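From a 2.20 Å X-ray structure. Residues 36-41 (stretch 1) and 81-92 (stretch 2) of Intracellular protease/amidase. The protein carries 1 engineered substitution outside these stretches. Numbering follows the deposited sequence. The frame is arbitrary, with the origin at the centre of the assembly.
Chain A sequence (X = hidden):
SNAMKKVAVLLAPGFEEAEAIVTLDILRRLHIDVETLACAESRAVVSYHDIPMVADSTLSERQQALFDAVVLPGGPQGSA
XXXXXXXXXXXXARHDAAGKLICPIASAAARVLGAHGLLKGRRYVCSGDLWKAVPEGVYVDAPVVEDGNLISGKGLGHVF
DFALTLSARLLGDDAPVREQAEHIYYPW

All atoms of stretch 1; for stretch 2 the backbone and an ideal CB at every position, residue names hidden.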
# COMPACT_ATOMS: atom_id res chain seq x y z
N THR A 36 0.99 8.27 -12.05
CA THR A 36 1.66 6.99 -12.22
C THR A 36 2.04 6.88 -13.71
O THR A 36 1.23 7.15 -14.60
CB THR A 36 0.76 5.81 -11.79
OG1 THR A 36 -0.49 5.88 -12.45
CG2 THR A 36 0.46 5.88 -10.34
N LEU A 37 3.28 6.53 -13.97
CA LEU A 37 3.75 6.39 -15.32
C LEU A 37 4.31 4.99 -15.53
O LEU A 37 5.25 4.57 -14.84
CB LEU A 37 4.85 7.41 -15.59
CG LEU A 37 4.46 8.89 -15.38
CD1 LEU A 37 5.59 9.82 -15.80
CD2 LEU A 37 3.18 9.29 -16.11
N ALA A 38 3.77 4.28 -16.51
CA ALA A 38 4.36 3.03 -16.94
C ALA A 38 5.54 3.31 -17.85
O ALA A 38 5.63 4.36 -18.44
CB ALA A 38 3.32 2.20 -17.70
N CYS A 39 6.45 2.37 -17.99
CA CYS A 39 7.74 2.71 -18.61
C CYS A 39 7.98 2.25 -20.03
O CYS A 39 8.89 2.75 -20.69
CB CYS A 39 8.85 2.27 -17.68
SG CYS A 39 8.65 3.17 -16.13
N ALA A 40 7.17 1.33 -20.52
CA ALA A 40 7.31 0.93 -21.90
C ALA A 40 5.98 1.20 -22.62
O ALA A 40 5.40 2.28 -22.46
CB ALA A 40 7.74 -0.54 -21.97
N GLU A 41 5.46 0.22 -23.35
CA GLU A 41 4.40 0.47 -24.34
C GLU A 41 2.96 0.23 -23.81
O GLU A 41 2.00 0.21 -24.57
CB GLU A 41 4.63 -0.44 -25.55
CG GLU A 41 4.48 -1.95 -25.23
CD GLU A 41 5.52 -2.48 -24.21
OE1 GLU A 41 5.12 -2.91 -23.12
OE2 GLU A 41 6.75 -2.44 -24.48
N UNK A 81 13.85 -3.96 -14.11
CA UNK A 81 13.22 -3.49 -15.33
C UNK A 81 13.35 -1.96 -15.46
O UNK A 81 13.53 -1.44 -16.56
CB UNK A 81 11.75 -3.91 -15.36
N UNK A 82 13.28 -1.22 -14.36
CA UNK A 82 13.61 0.23 -14.45
C UNK A 82 15.02 0.44 -14.98
O UNK A 82 15.23 1.24 -15.89
CB UNK A 82 13.47 0.90 -13.08
N UNK A 83 15.98 -0.31 -14.43
CA UNK A 83 17.41 -0.12 -14.74
C UNK A 83 17.75 -0.46 -16.20
O UNK A 83 18.65 0.14 -16.80
CB UNK A 83 18.26 -0.98 -13.81
N UNK A 84 17.00 -1.39 -16.77
CA UNK A 84 17.25 -1.85 -18.14
C UNK A 84 16.63 -0.95 -19.21
O UNK A 84 16.82 -1.17 -20.39
CB UNK A 84 16.71 -3.27 -18.31
N UNK A 85 15.91 0.07 -18.79
CA UNK A 85 15.13 0.88 -19.69
C UNK A 85 15.75 2.26 -19.94
O UNK A 85 15.77 3.08 -19.04
CB UNK A 85 13.71 1.04 -19.13
N UNK A 86 16.19 2.55 -21.18
CA UNK A 86 16.90 3.80 -21.39
C UNK A 86 16.02 5.03 -21.25
O UNK A 86 16.50 6.09 -20.92
CB UNK A 86 17.55 3.80 -22.78
N UNK A 87 14.72 4.89 -21.49
CA UNK A 87 13.80 5.98 -21.28
C UNK A 87 13.71 6.33 -19.80
O UNK A 87 13.57 7.50 -19.46
CB UNK A 87 12.42 5.62 -21.83
N UNK A 88 13.81 5.33 -18.94
CA UNK A 88 13.87 5.58 -17.49
C UNK A 88 15.16 6.34 -17.12
O UNK A 88 15.12 7.33 -16.40
CB UNK A 88 13.80 4.26 -16.72
N UNK A 89 16.29 5.86 -17.63
CA UNK A 89 17.57 6.49 -17.32
C UNK A 89 17.52 7.96 -17.79
O UNK A 89 17.87 8.85 -17.02
CB UNK A 89 18.72 5.74 -17.98
N UNK A 90 17.04 8.21 -19.01
CA UNK A 90 16.94 9.60 -19.50
C UNK A 90 16.02 10.48 -18.67
O UNK A 90 16.31 11.67 -18.48
CB UNK A 90 16.45 9.60 -20.95
N UNK A 91 14.88 9.92 -18.25
CA UNK A 91 13.90 10.66 -17.47
C UNK A 91 14.46 11.05 -16.11
O UNK A 91 14.34 12.19 -15.67
CB UNK A 91 12.62 9.83 -17.30
N UNK A 92 15.07 10.08 -15.45
CA UNK A 92 15.72 10.34 -14.17
C UNK A 92 16.91 11.30 -14.32
O UNK A 92 17.13 12.16 -13.45
CB UNK A 92 16.18 9.02 -13.54

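Stretch 1 offers three things to its partner: the side chain of L37, the sulfur of C39, and the carbonyl oxygen of C39, which has no backbone partner within these stretches. Stretch 2 is a helix, a short break, and a second helix.

Position 81 is helical, and its ideal CB has nothing of stretch 1 within 5.5 Å. Many side chains would do. The residue is N81, whose ND2 is hydrogen-bonded elsewhere in the structure.

Position 82 is also helical. Its CA-to-CB bond points sideways, so a small side chain would fall short of stretch 1. A longer apolar one, such as leucine, isoleucine or methionine, could reach the sulfur of C39. It is L82. Its CD2 lies 3.9 Å from C39 SG.

Positions 83 and 84 are out of reach of stretch 1, which leaves their choice open. They are A83 and A84.

Position 85 matters most. Its phi/psi of -107/114 breaks the helical run, and a new helix starts at the next residue. Serine, threonine, aspartate and asparagine are common at such a site. The CA-to-CB bond points toward stretch 1, with the ideal CB 5.2 Å from C39 CB. The nearby carbonyl of C39 calls for a donor, which favours asparagine over aspartate. The residue is N85, chi1 t. Its ND2 donates to C39 O at 3.0 Å, while its OD1 accepts from the backbone N of position 87 at 2.9 Å, capping the helix.

Position 86 opens the helix, out of reach of stretch 1. Its phi of -68 suits proline, among many others, and P86 is found.

Position 87 points toward stretch 1, its ideal CB 4.7 Å from C39 O. Small or polar residues would be reasonable. A87 adds only a methyl group; its backbone N donates the capping hydrogen bond to N85 OD1.

Position 88 points sideways, its ideal CB 5.3 Å from C39 SG. An apolar side chain suits the sulfur, and valine, isoleucine or leucine could serve. V88, chi1 t, brings CG2 to 3.9 Å from C39 SG, so the sulfur touches both V88 and L82.

Positions 89 and 90 are helical and out of reach. Most helix-compatible side chains would do. They are I89 and A90.

Position 91 points toward stretch 1, but its ideal CB finds nothing within 5.5 Å. A long apolar side chain could bridge the gap to L37. F91, chi1 t, does so: its CZ lies 4.0 Å from L37 CD1, which meets the ring obliquely.

Position 92 is out of reach, so its choice is equally open. V92 continues the helix.

Stretch 2 81-92: NLAANPAVIAFV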
# COMPACT_ATOMS: atom_id res chain seq x y z
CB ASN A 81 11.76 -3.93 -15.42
CG ASN A 81 11.61 -5.43 -15.64
OD1 ASN A 81 12.42 -6.06 -16.31
ND2 ASN A 81 10.54 -6.01 -15.10
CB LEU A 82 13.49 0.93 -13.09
CG LEU A 82 12.08 1.12 -12.56
CD1 LEU A 82 12.07 1.62 -11.13
CD2 LEU A 82 11.28 2.06 -13.43
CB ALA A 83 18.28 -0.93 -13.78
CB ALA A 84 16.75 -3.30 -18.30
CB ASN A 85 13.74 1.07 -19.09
CG ASN A 85 12.81 1.78 -20.01
OD1 ASN A 85 13.22 2.50 -20.91
ND2 ASN A 85 11.54 1.59 -19.78
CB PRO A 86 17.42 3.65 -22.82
CG PRO A 86 16.42 2.76 -23.48
CD PRO A 86 16.14 1.74 -22.41
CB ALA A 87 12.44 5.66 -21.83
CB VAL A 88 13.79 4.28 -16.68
CG1 VAL A 88 14.05 4.56 -15.19
CG2 VAL A 88 12.44 3.61 -16.87
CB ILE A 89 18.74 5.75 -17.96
CG1 ILE A 89 18.78 4.25 -17.55
CG2 ILE A 89 20.05 6.47 -17.66
CD1 ILE A 89 18.37 3.88 -16.14
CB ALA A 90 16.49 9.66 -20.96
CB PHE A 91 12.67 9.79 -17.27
CG PHE A 91 11.49 10.48 -16.65
CD1 PHE A 91 10.58 11.18 -17.44
CD2 PHE A 91 11.22 10.33 -15.31
CE1 PHE A 91 9.43 11.75 -16.89
CE2 PHE A 91 10.08 10.92 -14.74
CZ PHE A 91 9.18 11.62 -15.55
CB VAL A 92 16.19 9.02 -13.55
CG1 VAL A 92 17.10 9.25 -12.36
CG2 VAL A 92 14.97 8.19 -13.15
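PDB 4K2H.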